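Side-chain contacts in LacI family transcription regulator (Bifidobacterium animalis subsp. lactis, PDB 4O5A), which probably binds operator DNA and regulates transcription in response to a small effector molecule, as do other members of the LacI family: residues G72-Y77 with E122-T127; D116-L121 with I145-N150; A195-P200 with K241-V246. One frame throughout, in Å; residues are numbered along the deposited sequence.

In the fold
Interactions 1 and 2 form one continuous patch, with centres 8 Å apart, because both draw on helix 116-127. Its C-terminal half presses on strand 70-76 in interaction 1, and its N-terminal half meets helix 143-149 in interaction 2. The two touch directly: Val74 CG2 lies 3.8 Å from Ile120 CG2, and Glu122 CG lies 3.7 Å from Leu147 CD1. Interaction 3 belongs to the other lobe, its centre about 37 Å from that of interaction 1 and 36 Å from that of interaction 2. It nevertheless repeats the plan of interaction 1: a crossover helix lies against the middle strand of three neighbours, as expected of two periplasmic-binding-protein-like lobes.

Interaction 1 (G72-Y77 with E122-T127); sequences GLVLGY and EDWIAT
The first torsions of Trp124 and Val74 bring the indole and a methyl together: Trp124 CG is anti to its own carbonyl carbon (chi1 -83°), which carries the indole from helix to strand, while Val74 has CG1 anti to the backbone N (chi1 -177°), leaving CG2 as the methyl offered to the ring. The six-membered part of the indole does the touching. Trp124 CZ3 lies 3.4 Å from Gly72 CA and 3.5 Å from Leu73 N, so the strand backbone itself is the main surface packed upon. Val74 CG2 adds an apolar contact at 3.8 Å to the same Trp124 CZ3, and the two side chains approach obliquely. The carbonyl oxygen Leu73 O, in contrast, lies at the ring edge, in its plane.

Gly72 is what allows so close an approach: a beta carbon modelled there would fall 2.5 Å from Trp124 CZ3, a clash. With an alanine in place of Trp124, the indole packed on Gly72 and Leu73 would be gone, which would probably open a gap between helix and strand and leave Val74 CG2 without its aromatic neighbour. In the helix's last turn Asp123 O accepts from both Thr127 N and Thr127 OG1, from opposite faces of its plane.

Around the contact, Trp124 also touches Leu107 and Arg109 on one neighbouring strand and Leu133 on the other, so the ring spans the strands flanking Gly72. The short axes run nearly antiparallel, at 164°, and approach to 10.6 Å. This is the geometry of a beta-alpha-beta crossover in a parallel alpha/beta sheet: helix 116-127 connects strands 105-111 and 132-135 and passes over strand 70-76 between them.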
# COMPACT_ATOMS: atom_id res chain seq x y z
N GLY A 72 -5.27 18.28 9.49
CA GLY A 72 -5.48 18.21 8.05
C GLY A 72 -4.34 17.58 7.26
O GLY A 72 -3.16 17.84 7.54
N LEU A 73 -4.70 16.75 6.28
CA LEU A 73 -3.74 16.14 5.38
C LEU A 73 -4.30 16.14 3.98
O LEU A 73 -5.38 15.58 3.74
CB LEU A 73 -3.44 14.69 5.81
CG LEU A 73 -2.56 13.87 4.86
CD1 LEU A 73 -1.21 14.55 4.65
CD2 LEU A 73 -2.37 12.48 5.41
N VAL A 74 -3.60 16.76 3.05
CA VAL A 74 -4.00 16.66 1.65
C VAL A 74 -3.13 15.63 0.95
O VAL A 74 -1.90 15.74 0.95
CB VAL A 74 -3.92 18.01 0.91
CG1 VAL A 74 -4.41 17.85 -0.51
CG2 VAL A 74 -4.77 19.05 1.63
N LEU A 75 -3.77 14.61 0.38
CA LEU A 75 -3.05 13.59 -0.37
C LEU A 75 -3.13 13.86 -1.87
O LEU A 75 -4.04 14.56 -2.33
CB LEU A 75 -3.61 12.20 -0.07
CG LEU A 75 -3.47 11.70 1.36
CD1 LEU A 75 -4.18 10.36 1.53
CD2 LEU A 75 -2.01 11.59 1.71
N GLY A 76 -2.20 13.30 -2.64
CA GLY A 76 -2.24 13.46 -4.08
C GLY A 76 -3.01 12.31 -4.71
O GLY A 76 -2.87 11.17 -4.28
N TYR A 77 -3.83 12.61 -5.71
CA TYR A 77 -4.60 11.57 -6.38
C TYR A 77 -3.68 10.59 -7.10
O TYR A 77 -2.78 10.99 -7.84
CB TYR A 77 -5.60 12.18 -7.37
CG TYR A 77 -6.43 11.14 -8.11
CD1 TYR A 77 -7.42 10.43 -7.45
CD2 TYR A 77 -6.22 10.89 -9.45
CE1 TYR A 77 -8.19 9.48 -8.11
CE2 TYR A 77 -6.98 9.94 -10.13
CZ TYR A 77 -7.96 9.25 -9.45
OH TYR A 77 -8.72 8.31 -10.12
N GLU A 122 -5.48 26.76 1.86
CA GLU A 122 -5.91 28.13 2.08
C GLU A 122 -7.33 28.16 2.66
O GLU A 122 -7.65 28.99 3.50
CB GLU A 122 -5.81 28.95 0.79
CG GLU A 122 -4.37 29.24 0.38
CD GLU A 122 -4.25 29.85 -1.01
OE1 GLU A 122 -5.15 29.62 -1.85
OE2 GLU A 122 -3.25 30.56 -1.26
N ASP A 123 -8.16 27.22 2.22
CA ASP A 123 -9.53 27.15 2.70
C ASP A 123 -9.54 26.73 4.17
O ASP A 123 -10.26 27.31 4.98
CB ASP A 123 -10.35 26.16 1.85
CG ASP A 123 -11.73 25.90 2.42
OD1 ASP A 123 -12.60 26.78 2.32
OD2 ASP A 123 -11.93 24.79 2.98
N TRP A 124 -8.73 25.73 4.50
CA TRP A 124 -8.64 25.22 5.86
C TRP A 124 -8.15 26.31 6.80
O TRP A 124 -8.65 26.45 7.91
CB TRP A 124 -7.71 24.02 5.90
CG TRP A 124 -8.39 22.75 5.51
CD1 TRP A 124 -9.73 22.56 5.29
CD2 TRP A 124 -7.77 21.47 5.29
NE1 TRP A 124 -9.98 21.25 4.95
CE2 TRP A 124 -8.79 20.56 4.95
CE3 TRP A 124 -6.45 21.02 5.36
CZ2 TRP A 124 -8.53 19.22 4.67
CZ3 TRP A 124 -6.19 19.68 5.08
CH2 TRP A 124 -7.23 18.80 4.74
N ILE A 125 -7.18 27.09 6.33
CA ILE A 125 -6.62 28.16 7.13
C ILE A 125 -7.64 29.27 7.35
O ILE A 125 -7.79 29.77 8.47
CB ILE A 125 -5.36 28.75 6.45
CG1 ILE A 125 -4.23 27.71 6.46
CG2 ILE A 125 -4.91 30.02 7.15
CD1 ILE A 125 -3.02 28.11 5.63
N ALA A 126 -8.35 29.64 6.29
CA ALA A 126 -9.32 30.74 6.36
C ALA A 126 -10.51 30.41 7.25
O ALA A 126 -11.09 31.30 7.87
CB ALA A 126 -9.79 31.10 4.96
N THR A 127 -10.87 29.14 7.31
CA THR A 127 -12.03 28.72 8.08
C THR A 127 -11.66 28.14 9.45
O THR A 127 -12.52 27.93 10.29
CB THR A 127 -12.87 27.69 7.30
OG1 THR A 127 -12.11 26.50 7.09
CG2 THR A 127 -13.28 28.25 5.95

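Interaction 2 (D116-L121 with I145-N150); sequences DEVSIL and IELMKN
Leu121, which packs on Leu147, is held in its helix by the bond from Leu121 N to Glu117 O, at 2.9 Å; the facing helix has its counterpart in Lys149 N to Ile145 O. These bonds stay within each helix, and no hydrogen bond crosses the contact. What crosses is one methyl. Leu147 has CG anti to the backbone N (chi1 176°), and this extends the side chain toward the other helix with CD2 leading. Leu147 CD2 comes 3.7 Å from Leu121 CB, the closest approach here, and lies 4.1 Å from Val118 CG1 and equally far from the backbone oxygen Val118 O. It sits over two residues one turn of helix apart, and Leu147 supplies nearly all of its segment's share of the 136 Å² buried.

Val118 and Leu147 run past each other in opposite directions, whereas Leu121 and Leu147 meet at a slant. Beneath them Leu121 also rests on Val74 and Leu133 of the sheet, and Met148, a selenomethionine in the crystal, packs on Leu133 and Leu135. A salt bridge from Glu117 to Arg144, just before the second segment, adds a charged tie between the helices.

The side-chain contacts are apolar, so their cohesion probably rests on van der Waals packing and burial of methyl groups; no directional bond joins the two segments, and the charged link comes from the nearby salt bridge.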
# COMPACT_ATOMS: atom_id res chain seq x y z
N ASP A 116 -3.96 22.58 -6.66
CA ASP A 116 -5.14 22.17 -5.91
C ASP A 116 -4.85 22.11 -4.41
O ASP A 116 -5.67 22.51 -3.59
CB ASP A 116 -5.61 20.80 -6.41
CG ASP A 116 -7.08 20.52 -6.13
OD1 ASP A 116 -7.71 21.31 -5.40
OD2 ASP A 116 -7.59 19.50 -6.64
N GLU A 117 -3.67 21.59 -4.05
CA GLU A 117 -3.34 21.47 -2.64
C GLU A 117 -3.32 22.83 -1.94
O GLU A 117 -3.92 22.99 -0.87
CB GLU A 117 -2.01 20.73 -2.41
CG GLU A 117 -1.59 20.76 -0.94
CD GLU A 117 -0.50 19.76 -0.61
OE1 GLU A 117 0.04 19.14 -1.55
OE2 GLU A 117 -0.18 19.61 0.59
N VAL A 118 -2.63 23.79 -2.54
CA VAL A 118 -2.55 25.13 -1.96
C VAL A 118 -3.95 25.70 -1.72
O VAL A 118 -4.24 26.24 -0.65
CB VAL A 118 -1.69 26.08 -2.81
CG1 VAL A 118 -1.75 27.50 -2.27
CG2 VAL A 118 -0.26 25.60 -2.82
N SER A 119 -4.84 25.54 -2.70
CA SER A 119 -6.21 26.03 -2.57
C SER A 119 -6.96 25.40 -1.39
O SER A 119 -7.64 26.09 -0.65
CB SER A 119 -6.97 25.82 -3.88
OG SER A 119 -8.29 26.31 -3.76
N ILE A 120 -6.82 24.09 -1.22
CA ILE A 120 -7.47 23.41 -0.10
C ILE A 120 -6.91 23.90 1.23
O ILE A 120 -7.66 24.17 2.17
CB ILE A 120 -7.31 21.88 -0.22
CG1 ILE A 120 -8.06 21.38 -1.46
CG2 ILE A 120 -7.82 21.20 1.05
CD1 ILE A 120 -7.72 19.95 -1.85
N LEU A 121 -5.59 24.05 1.30
CA LEU A 121 -4.92 24.49 2.51
C LEU A 121 -5.35 25.91 2.87
O LEU A 121 -5.57 26.22 4.04
CB LEU A 121 -3.40 24.45 2.31
CG LEU A 121 -2.77 23.06 2.17
CD1 LEU A 121 -1.26 23.18 1.99
CD2 LEU A 121 -3.10 22.18 3.37
N ILE A 145 5.52 26.29 1.75
CA ILE A 145 6.34 26.90 2.79
C ILE A 145 5.96 28.36 2.95
O ILE A 145 5.72 28.83 4.07
CB ILE A 145 7.85 26.79 2.48
CG1 ILE A 145 8.25 25.34 2.22
CG2 ILE A 145 8.69 27.38 3.61
CD1 ILE A 145 7.90 24.39 3.35
N GLU A 146 5.87 29.08 1.84
CA GLU A 146 5.49 30.49 1.85
C GLU A 146 4.09 30.69 2.42
O GLU A 146 3.85 31.65 3.15
CB GLU A 146 5.59 31.09 0.44
N LEU A 147 3.18 29.78 2.08
CA LEU A 147 1.82 29.83 2.60
C LEU A 147 1.82 29.71 4.12
O LEU A 147 1.17 30.50 4.81
CB LEU A 147 0.96 28.71 1.98
CG LEU A 147 -0.48 28.54 2.48
CD1 LEU A 147 -1.29 29.81 2.24
CD2 LEU A 147 -1.16 27.36 1.81
N MSE A 148 2.56 28.74 4.65
CA MSE A 148 2.60 28.52 6.09
C MSE A 148 3.26 29.69 6.81
O MSE A 148 2.82 30.09 7.89
CB MSE A 148 3.32 27.22 6.45
CG MSE A 148 2.68 25.94 5.95
SE MSE A 148 0.73 25.96 5.90
CE MSE A 148 0.34 26.36 7.76
N LYS A 149 4.33 30.23 6.22
CA LYS A 149 5.07 31.31 6.87
C LYS A 149 4.23 32.58 6.95
O LYS A 149 4.35 33.35 7.90
CB LYS A 149 6.40 31.56 6.15
CG LYS A 149 7.37 30.39 6.26
CD LYS A 149 8.78 30.84 6.62
CE LYS A 149 9.64 31.08 5.39
NZ LYS A 149 11.04 31.46 5.76
N ASN A 150 3.37 32.78 5.95
CA ASN A 150 2.46 33.92 5.93
C ASN A 150 1.23 33.67 6.81
O ASN A 150 0.41 34.56 7.01
CB ASN A 150 2.04 34.26 4.50
CG ASN A 150 3.23 34.60 3.61
OD1 ASN A 150 4.35 34.81 4.09
ND2 ASN A 150 2.99 34.68 2.30

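Interaction 3 (A195-P200 with K241-V246); sequences ARVAGP and KRLLSV
Ala195 and Leu243 set the spacing of the two backbones, their CA atoms being nearest at 7.8 Å. Residues 195-197 are extended strand, with Ala195 at phi -142°, and then turn into loop; Leu243 is helical (phi -62°). Leu243 and Ala195 both point their beta carbons into the gap, and the small alanine lets the leucine come near the strand. Both methyls of Leu243 reach it: CD1 and CD2 each lie 3.9 Å from Ala195 CB, so the branched tip straddles the alanine methyl. Leu243 CD1 has a second and closer neighbour, Val197 CG2, at 3.6 Å. Val197 presents this branch because its CG1 is anti to the backbone N (chi1 175°), and the valine and leucine approach at a slant. No hydrogen bond spans the segments, and the contact buries 115 Å² in all.

Between the two packing residues, Arg196 points away from the helix. Ala198 CB lies 3.4 Å above the guanidinium plane of Arg196, offset toward its rim. The same guanidinium forms a salt bridge with Asp256 and makes a cation-pi contact with Phe213, which places polar chemistry on the side of the strand turned from Leu243.

Leu243 also touches Ile253 and Leu227, and Val197 reaches Met260 of helix 258-271. In the sheet the parallel strands run in the order 223-224, 193-197, 252-255; helix 233-245 leads from the first of these to the last as a beta-alpha-beta crossover, passing over strand 193-197 between them.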
# COMPACT_ATOMS: atom_id res chain seq x y z
N ALA A 195 25.33 1.18 -9.19
CA ALA A 195 24.41 2.09 -9.85
C ALA A 195 23.17 2.28 -9.02
O ALA A 195 22.85 1.46 -8.16
CB ALA A 195 24.06 1.58 -11.24
N ARG A 196 22.47 3.38 -9.29
CA ARG A 196 21.21 3.67 -8.65
C ARG A 196 20.14 3.82 -9.71
O ARG A 196 20.33 4.48 -10.73
CB ARG A 196 21.31 4.99 -7.87
CG ARG A 196 21.17 4.88 -6.38
CD ARG A 196 21.15 6.26 -5.74
NE ARG A 196 19.79 6.79 -5.57
CZ ARG A 196 19.46 8.06 -5.75
NH1 ARG A 196 20.38 8.94 -6.13
NH2 ARG A 196 18.21 8.47 -5.56
N VAL A 197 19.00 3.19 -9.46
CA VAL A 197 17.80 3.45 -10.25
C VAL A 197 16.90 4.31 -9.38
O VAL A 197 16.28 3.82 -8.45
CB VAL A 197 17.14 2.13 -10.64
CG1 VAL A 197 15.80 2.37 -11.36
CG2 VAL A 197 18.07 1.34 -11.56
N ALA A 198 16.85 5.61 -9.70
CA ALA A 198 16.20 6.60 -8.85
C ALA A 198 14.82 6.97 -9.37
O ALA A 198 14.42 6.55 -10.46
CB ALA A 198 17.07 7.84 -8.77
N GLY A 199 14.08 7.74 -8.58
CA GLY A 199 12.78 8.23 -9.00
C GLY A 199 12.96 9.45 -9.86
O GLY A 199 14.08 9.72 -10.32
N PRO A 200 11.88 10.21 -10.08
CA PRO A 200 11.96 11.41 -10.93
C PRO A 200 12.92 12.44 -10.35
O PRO A 200 13.07 12.52 -9.13
CB PRO A 200 10.53 11.95 -10.90
CG PRO A 200 9.69 10.76 -10.62
CD PRO A 200 10.49 9.92 -9.68
N LYS A 241 17.70 -3.40 -17.48
CA LYS A 241 18.19 -3.91 -18.76
C LYS A 241 19.31 -3.03 -19.30
O LYS A 241 20.33 -3.52 -19.79
CB LYS A 241 17.05 -3.94 -19.78
CG LYS A 241 16.07 -5.10 -19.60
CD LYS A 241 15.08 -5.12 -20.77
CE LYS A 241 14.12 -6.29 -20.66
NZ LYS A 241 13.40 -6.53 -21.95
N ARG A 242 19.12 -1.72 -19.20
CA ARG A 242 20.13 -0.78 -19.66
C ARG A 242 21.43 -0.90 -18.86
O ARG A 242 22.51 -0.99 -19.44
CB ARG A 242 19.60 0.65 -19.60
CG ARG A 242 20.62 1.72 -19.96
CD ARG A 242 19.91 3.06 -20.13
NE ARG A 242 20.83 4.20 -20.17
CZ ARG A 242 20.45 5.43 -20.48
NH1 ARG A 242 19.18 5.66 -20.79
NH2 ARG A 242 21.32 6.42 -20.50
N LEU A 243 21.33 -0.92 -17.54
CA LEU A 243 22.52 -1.05 -16.69
C LEU A 243 23.27 -2.37 -16.90
O LEU A 243 24.50 -2.39 -16.91
CB LEU A 243 22.15 -0.89 -15.22
CG LEU A 243 21.69 0.52 -14.85
CD1 LEU A 243 21.05 0.53 -13.49
CD2 LEU A 243 22.87 1.50 -14.91
N LEU A 244 22.52 -3.45 -17.08
CA LEU A 244 23.15 -4.76 -17.27
C LEU A 244 23.72 -5.01 -18.66
O LEU A 244 24.43 -6.00 -18.87
CB LEU A 244 22.18 -5.89 -16.89
CG LEU A 244 21.72 -5.90 -15.43
CD1 LEU A 244 20.82 -7.09 -15.20
CD2 LEU A 244 22.93 -5.97 -14.51
N SER A 245 23.43 -4.11 -19.59
CA SER A 245 23.89 -4.27 -20.96
C SER A 245 25.08 -3.39 -21.33
O SER A 245 25.67 -3.56 -22.40
CB SER A 245 22.73 -4.04 -21.94
OG SER A 245 21.64 -4.87 -21.61
N VAL A 246 25.44 -2.45 -20.46
CA VAL A 246 26.52 -1.49 -20.76
C VAL A 246 27.79 -1.75 -19.95
O VAL A 246 27.79 -1.61 -18.72
CB VAL A 246 26.06 -0.02 -20.54
CG1 VAL A 246 27.22 0.95 -20.72
CG2 VAL A 246 24.91 0.33 -21.49